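Long-range contacts in acyl-CoA dehydrogenase domain protein Tcur3483 (Thermomonospora curvata, PDB 6WY9), which binds FAD and probably acts as an acyl-CoA dehydrogenase, oxidising a CH-CH bond of its substrate: residues A[144-149]-A[188-193]; A[173-178]-A[229-234]. All coordinates share one frame; numbering follows the deposited sequence.

Contact 1: residues A[144-149]-A[188-193]. With FDA (dihydroflavine-adenine dinucleotide), chain C.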
# COMPACT_ATOMS: atom_id res chain seq x y z
N ILE A 144 33.55 8.23 -3.50
CA ILE A 144 33.05 8.90 -2.30
C ILE A 144 33.37 8.06 -1.08
O ILE A 144 32.88 6.92 -0.95
CB ILE A 144 31.53 9.16 -2.37
CG1 ILE A 144 31.13 10.04 -3.56
CG2 ILE A 144 31.11 9.86 -1.06
CD1 ILE A 144 31.79 11.42 -3.54
N GLY A 145 34.10 8.63 -0.13
CA GLY A 145 34.44 7.93 1.09
C GLY A 145 33.71 8.46 2.31
O GLY A 145 34.31 9.18 3.12
N TYR A 146 32.42 8.14 2.47
CA TYR A 146 31.67 8.56 3.65
C TYR A 146 31.48 7.43 4.66
O TYR A 146 31.96 7.50 5.81
CB TYR A 146 30.30 9.10 3.23
CG TYR A 146 30.32 10.40 2.47
CD1 TYR A 146 31.45 11.22 2.47
CD2 TYR A 146 29.20 10.81 1.76
CE1 TYR A 146 31.45 12.40 1.76
CE2 TYR A 146 29.20 11.97 1.08
CZ TYR A 146 30.31 12.76 1.06
OH TYR A 146 30.25 13.93 0.35
N THR A 147 30.82 6.36 4.21
CA THR A 147 30.24 5.34 5.06
C THR A 147 31.31 4.51 5.73
O THR A 147 32.31 4.14 5.11
CB THR A 147 29.33 4.45 4.19
OG1 THR A 147 28.35 5.28 3.55
CG2 THR A 147 28.61 3.35 5.03
N GLU A 148 31.10 4.22 7.01
CA GLU A 148 31.94 3.33 7.79
C GLU A 148 31.09 2.20 8.36
O GLU A 148 29.87 2.35 8.50
CB GLU A 148 32.61 4.08 8.95
CG GLU A 148 33.31 5.34 8.46
CD GLU A 148 34.07 6.10 9.56
OE1 GLU A 148 33.78 5.92 10.78
OE2 GLU A 148 34.97 6.91 9.17
N PRO A 149 31.70 1.09 8.74
CA PRO A 149 30.93 0.08 9.49
C PRO A 149 30.15 0.66 10.66
O PRO A 149 29.01 0.23 10.88
CB PRO A 149 32.02 -0.91 9.96
CG PRO A 149 33.11 -0.78 8.91
CD PRO A 149 33.10 0.69 8.50
N TRP A 188 37.20 11.09 -2.19
CA TRP A 188 36.63 12.25 -1.52
C TRP A 188 36.29 11.79 -0.11
O TRP A 188 35.25 11.16 0.11
CB TRP A 188 35.41 12.72 -2.30
CG TRP A 188 34.54 13.75 -1.74
CD1 TRP A 188 33.45 13.56 -0.95
CD2 TRP A 188 34.58 15.16 -2.04
NE1 TRP A 188 32.81 14.76 -0.72
CE2 TRP A 188 33.50 15.76 -1.37
CE3 TRP A 188 35.44 15.96 -2.81
CZ2 TRP A 188 33.25 17.13 -1.42
CZ3 TRP A 188 35.19 17.32 -2.86
CH2 TRP A 188 34.11 17.89 -2.17
N LEU A 189 37.18 12.06 0.85
CA LEU A 189 37.18 11.34 2.12
C LEU A 189 36.71 12.23 3.28
O LEU A 189 37.33 13.26 3.56
CB LEU A 189 38.56 10.76 2.43
CG LEU A 189 38.61 9.83 3.64
CD1 LEU A 189 37.89 8.51 3.34
CD2 LEU A 189 40.07 9.60 4.03
N ALA A 190 35.64 11.79 3.96
CA ALA A 190 35.13 12.46 5.15
C ALA A 190 35.86 11.93 6.38
O ALA A 190 35.81 10.73 6.65
CB ALA A 190 33.62 12.23 5.28
N CYS A 191 36.56 12.82 7.10
CA CYS A 191 37.40 12.47 8.24
C CYS A 191 37.05 13.32 9.45
O CYS A 191 36.65 14.48 9.33
CB CYS A 191 38.92 12.70 7.97
SG CYS A 191 39.64 11.97 6.49
N ARG A 192 37.27 12.74 10.63
CA ARG A 192 37.22 13.46 11.91
C ARG A 192 38.52 14.22 12.14
O ARG A 192 39.58 13.61 12.37
CB ARG A 192 36.96 12.48 13.06
CG ARG A 192 37.00 13.11 14.48
CD ARG A 192 35.67 13.75 14.84
NE ARG A 192 34.57 12.93 14.34
CZ ARG A 192 33.33 13.36 14.10
NH1 ARG A 192 32.43 12.52 13.60
NH2 ARG A 192 32.98 14.62 14.34
N THR A 193 38.46 15.55 12.09
CA THR A 193 39.63 16.38 12.35
C THR A 193 39.64 17.02 13.74
O THR A 193 40.71 17.46 14.21
CB THR A 193 39.74 17.47 11.25
OG1 THR A 193 38.45 18.07 11.01
CG2 THR A 193 40.22 16.86 9.92
PA FDA C . 22.26 1.48 8.62
O1A FDA C . 22.61 0.29 9.45
O2A FDA C . 22.67 2.89 9.09
O5B FDA C . 20.57 1.59 8.56
C5B FDA C . 20.09 0.37 8.05
C4B FDA C . 18.56 0.53 7.91
O4B FDA C . 18.09 1.00 9.26
C3B FDA C . 18.15 1.70 7.01
O3B FDA C . 18.01 1.31 5.69
C2B FDA C . 16.78 2.03 7.56
O2B FDA C . 15.75 1.02 7.25
C1B FDA C . 16.97 1.93 9.10
N9A FDA C . 17.25 3.21 9.77
C8A FDA C . 18.48 3.85 9.96
N7A FDA C . 18.36 4.97 10.67
C5A FDA C . 17.02 5.08 10.94
C6A FDA C . 16.29 6.07 11.62
N6A FDA C . 16.89 7.14 12.17
N1A FDA C . 14.95 5.96 11.76
C2A FDA C . 14.41 4.85 11.18
N3A FDA C . 14.97 3.83 10.48
C4A FDA C . 16.30 3.98 10.40
N1 FDA C . 28.73 4.98 0.79
C2 FDA C . 29.86 5.79 0.56
O2 FDA C . 30.40 6.39 1.51
N3 FDA C . 30.31 5.86 -0.75
C4 FDA C . 29.72 5.18 -1.84
O4 FDA C . 30.21 5.28 -2.96
C4X FDA C . 28.57 4.38 -1.52
N5 FDA C . 27.93 3.67 -2.54
C5X FDA C . 27.19 2.57 -2.20
C6 FDA C . 26.89 1.62 -3.10
C7 FDA C . 26.15 0.49 -2.70
C7M FDA C . 25.86 -0.49 -3.68
C8 FDA C . 25.70 0.34 -1.44
C8M FDA C . 24.91 -0.84 -1.01
C9 FDA C . 25.97 1.33 -0.51
C9A FDA C . 26.73 2.43 -0.89
N10 FDA C . 27.02 3.45 0.03
C10 FDA C . 28.11 4.27 -0.26
C1' FDA C . 26.63 3.25 1.46
C2' FDA C . 25.27 3.92 1.79
O2' FDA C . 25.40 5.26 1.83
C3' FDA C . 24.87 3.29 3.20
O3' FDA C . 24.53 1.93 3.06
C4' FDA C . 23.75 4.09 3.85
O4' FDA C . 24.28 5.32 4.22
C5' FDA C . 23.17 3.25 5.02
O5' FDA C . 24.18 3.08 5.96
P FDA C . 24.15 1.53 6.50
O1P FDA C . 24.30 0.71 5.31
O2P FDA C . 25.17 1.44 7.63
O3P FDA C . 22.64 1.20 7.10
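Y146 and W188 meet along their rims, the two side chains running alongside each other in one direction, at the end of a short parallel pairing of strands 142-145 and 186-192. The ring planes stand at 58°, neither over the other's face, and Y146 CE1 comes 3.6 Å from W188 CD1. The indole N-H reaches the phenol oxygen from W188 NE1 to Y146 OH at 2.9 Å, bent to 141°; the position of that oxygen is less certain. W188 gets there with CG anti to its backbone N (chi1 171°), which swings the indole back across to I144 and Y146. I144 brings CD1 to 3.7 Å from W188 CD1, while its other branch, CG2, sits over the centre of the Y146 ring. A190 CB packs against Y146 CD1, and I254 of helix 250-260 touches both residues.

In the backbone, G145 is gripped twice by the neighbouring strand: its N donates to W188 O and its O accepts from A190 N at 3.0 Å. The same segment also binds the flavin of the dihydroflavine-adenine dinucleotide. I144 O accepts a hydrogen bond from flavin N3, and the amides of Y146 and T147 both donate to flavin O2, T147 N at 2.7 Å. T147 holds OG1 beside its backbone N, where it accepts from flavin N1 at 2.8 Å.

Two amide donors on O2 would probably draw electron density toward the pyrimidine end of the flavin and help stabilise its reduced form, while the bond of A190 N to G145 O probably steadies the peptide that supplies Y146 N.

Contact 2: residues A[173-178]-A[229-234]. With FDA (dihydroflavine-adenine dinucleotide), chain C.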
# COMPACT_ATOMS: atom_id res chain seq x y z
N GLY A 173 41.85 5.03 9.38
CA GLY A 173 40.49 4.54 9.53
C GLY A 173 40.17 3.63 8.36
O GLY A 173 41.07 3.10 7.71
N SER A 174 38.88 3.50 8.09
CA SER A 174 38.41 2.68 6.98
C SER A 174 37.03 3.17 6.58
O SER A 174 36.34 3.82 7.36
CB SER A 174 38.36 1.21 7.36
OG SER A 174 37.22 1.05 8.18
N LYS A 175 36.62 2.81 5.35
CA LYS A 175 35.28 3.10 4.85
C LYS A 175 34.72 1.83 4.20
O LYS A 175 35.46 0.89 3.89
CB LYS A 175 35.28 4.25 3.83
CG LYS A 175 35.84 5.59 4.38
CD LYS A 175 34.83 6.31 5.30
CE LYS A 175 35.48 7.55 5.96
NZ LYS A 175 34.47 8.39 6.71
N ILE A 176 33.43 1.80 3.99
CA ILE A 176 32.79 0.59 3.48
C ILE A 176 31.81 0.99 2.39
O ILE A 176 31.20 2.06 2.43
CB ILE A 176 32.13 -0.23 4.63
CG1 ILE A 176 31.50 -1.53 4.09
CG2 ILE A 176 31.07 0.62 5.32
CD1 ILE A 176 31.44 -2.69 5.11
N PHE A 177 31.66 0.12 1.39
CA PHE A 177 30.82 0.41 0.23
C PHE A 177 31.33 1.63 -0.57
O PHE A 177 30.54 2.41 -1.13
CB PHE A 177 29.33 0.60 0.60
CG PHE A 177 28.78 -0.45 1.50
CD1 PHE A 177 28.71 -1.78 1.09
CD2 PHE A 177 28.36 -0.13 2.79
CE1 PHE A 177 28.24 -2.78 1.97
CE2 PHE A 177 27.86 -1.12 3.67
CZ PHE A 177 27.81 -2.45 3.25
N THR A 178 32.64 1.76 -0.67
CA THR A 178 33.26 2.84 -1.45
C THR A 178 33.20 2.47 -2.92
O THR A 178 34.17 1.95 -3.47
CB THR A 178 34.71 3.05 -1.02
OG1 THR A 178 34.83 3.04 0.42
CG2 THR A 178 35.23 4.36 -1.56
N THR A 229 33.55 -1.70 -2.68
CA THR A 229 34.76 -2.03 -1.93
C THR A 229 34.62 -1.63 -0.48
O THR A 229 33.71 -0.89 -0.09
CB THR A 229 36.02 -1.33 -2.49
OG1 THR A 229 35.96 0.07 -2.19
CG2 THR A 229 36.12 -1.51 -4.01
N ALA A 230 35.52 -2.15 0.33
CA ALA A 230 35.92 -1.51 1.57
C ALA A 230 37.27 -0.85 1.28
O ALA A 230 38.05 -1.36 0.48
CB ALA A 230 36.05 -2.52 2.73
N THR A 231 37.52 0.31 1.87
CA THR A 231 38.80 0.95 1.70
C THR A 231 39.42 1.15 3.07
O THR A 231 38.70 1.28 4.07
CB THR A 231 38.69 2.29 0.94
OG1 THR A 231 37.67 3.12 1.52
CG2 THR A 231 38.37 2.02 -0.57
N TYR A 232 40.75 1.10 3.12
CA TYR A 232 41.53 1.15 4.35
C TYR A 232 42.59 2.23 4.24
O TYR A 232 43.22 2.37 3.19
CB TYR A 232 42.19 -0.22 4.66
CG TYR A 232 41.15 -1.32 4.70
CD1 TYR A 232 40.43 -1.56 5.86
CD2 TYR A 232 40.85 -2.07 3.56
CE1 TYR A 232 39.45 -2.54 5.89
CE2 TYR A 232 39.86 -3.06 3.59
CZ TYR A 232 39.17 -3.28 4.76
OH TYR A 232 38.19 -4.25 4.82
N TYR A 233 42.80 2.96 5.34
CA TYR A 233 43.75 4.09 5.42
C TYR A 233 44.59 3.88 6.67
O TYR A 233 44.09 4.04 7.79
CB TYR A 233 43.02 5.44 5.45
CG TYR A 233 41.94 5.50 4.39
CD1 TYR A 233 40.69 4.94 4.63
CD2 TYR A 233 42.18 6.08 3.15
CE1 TYR A 233 39.69 4.97 3.64
CE2 TYR A 233 41.23 6.11 2.18
CZ TYR A 233 39.97 5.56 2.42
OH TYR A 233 39.02 5.57 1.45
N SER A 234 45.84 3.52 6.46
CA SER A 234 46.76 3.17 7.54
C SER A 234 47.96 4.11 7.44
O SER A 234 48.84 3.91 6.60
CB SER A 234 47.15 1.71 7.42
OG SER A 234 47.89 1.33 8.56
PA FDA C . 22.26 1.48 8.62
O1A FDA C . 22.61 0.29 9.45
O2A FDA C . 22.67 2.89 9.09
O5B FDA C . 20.57 1.59 8.56
C5B FDA C . 20.09 0.37 8.05
C4B FDA C . 18.56 0.53 7.91
O4B FDA C . 18.09 1.00 9.26
C3B FDA C . 18.15 1.70 7.01
O3B FDA C . 18.01 1.31 5.69
C2B FDA C . 16.78 2.03 7.56
O2B FDA C . 15.75 1.02 7.25
C1B FDA C . 16.97 1.93 9.10
N9A FDA C . 17.25 3.21 9.77
C8A FDA C . 18.48 3.85 9.96
N7A FDA C . 18.36 4.97 10.67
C5A FDA C . 17.02 5.08 10.94
C6A FDA C . 16.29 6.07 11.62
N6A FDA C . 16.89 7.14 12.17
N1A FDA C . 14.95 5.96 11.76
C2A FDA C . 14.41 4.85 11.18
N3A FDA C . 14.97 3.83 10.48
C4A FDA C . 16.30 3.98 10.40
N1 FDA C . 28.73 4.98 0.79
C2 FDA C . 29.86 5.79 0.56
O2 FDA C . 30.40 6.39 1.51
N3 FDA C . 30.31 5.86 -0.75
C4 FDA C . 29.72 5.18 -1.84
O4 FDA C . 30.21 5.28 -2.96
C4X FDA C . 28.57 4.38 -1.52
N5 FDA C . 27.93 3.67 -2.54
C5X FDA C . 27.19 2.57 -2.20
C6 FDA C . 26.89 1.62 -3.10
C7 FDA C . 26.15 0.49 -2.70
C7M FDA C . 25.86 -0.49 -3.68
C8 FDA C . 25.70 0.34 -1.44
C8M FDA C . 24.91 -0.84 -1.01
C9 FDA C . 25.97 1.33 -0.51
C9A FDA C . 26.73 2.43 -0.89
N10 FDA C . 27.02 3.45 0.03
C10 FDA C . 28.11 4.27 -0.26
C1' FDA C . 26.63 3.25 1.46
C2' FDA C . 25.27 3.92 1.79
O2' FDA C . 25.40 5.26 1.83
C3' FDA C . 24.87 3.29 3.20
O3' FDA C . 24.53 1.93 3.06
C4' FDA C . 23.75 4.09 3.85
O4' FDA C . 24.28 5.32 4.22
C5' FDA C . 23.17 3.25 5.02
O5' FDA C . 24.18 3.08 5.96
P FDA C . 24.15 1.53 6.50
O1P FDA C . 24.30 0.71 5.31
O2P FDA C . 25.17 1.44 7.63
O3P FDA C . 22.64 1.20 7.10
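G173 and Y233 pair within an antiparallel ladder between strands 168-176 and 227-239, part of the β-sheet middle domain of the acyl-CoA dehydrogenase fold. Here each N-H answers the other's carbonyl, G173 N to Y233 O and Y233 N to G173 O, both at 2.9 Å. The next hydrogen-bonded pair, K175 with T231, repeats the exchange, K175 N reaching T231 O at 164°. Between them, the non-hydrogen-bonded pair S174 and Y232 meets through S174 CB and Y232 CD1. At the alternate positions A230 and Y232 bond outward to S218 and S216 of strand 215-221.

Toward the flavin two bonds join T178 and T229. T178 N donates to T229 O, and T229 OG1 returns a bond to T178 O at 2.9 Å, its hydroxyl held between the backbone N and the carbonyl carbon (chi1 71°). A valine in place of T229 would probably leave T178 O without this donor and let the turn beside the flavin shift. F177, in that turn, lays its CB 3.5 Å from flavin C9A.

With its chain bent at chi2 (-76°), K175 carries NZ away from the pairing to a salt bridge with E148 and to the carbonyls of A190 and Y146. Three hydroxyls are linked in a row, Y233 OH, T231 OG1 and T178 OG1: T231 OG1 lies 3.0 Å from T178 OG1 and 2.8 Å from Y233 OH, hydrogen-bonded to both.

In the fold
Coming from the N-terminal helices, the chain enters the middle domain on strand 142-145 and passes the flavin at 144-149. It then runs through strand 161-164 and then strand 168-176, at whose end 173-178 lies, before strand 186-192 returns to close contact 1. Contact 2 closes later, when strand 227-239 comes back beside 173-178. Because 173-178 lies inside the loop of contact 1 while 229-234 lies beyond it, the two contacts cross instead of nesting. Contact 1 belongs to the mixed sheet and contact 2 to the antiparallel one. The lysine of contact 2 reaches across to contact 1 and so joins the two sheets, and both contacts end against the same flavin.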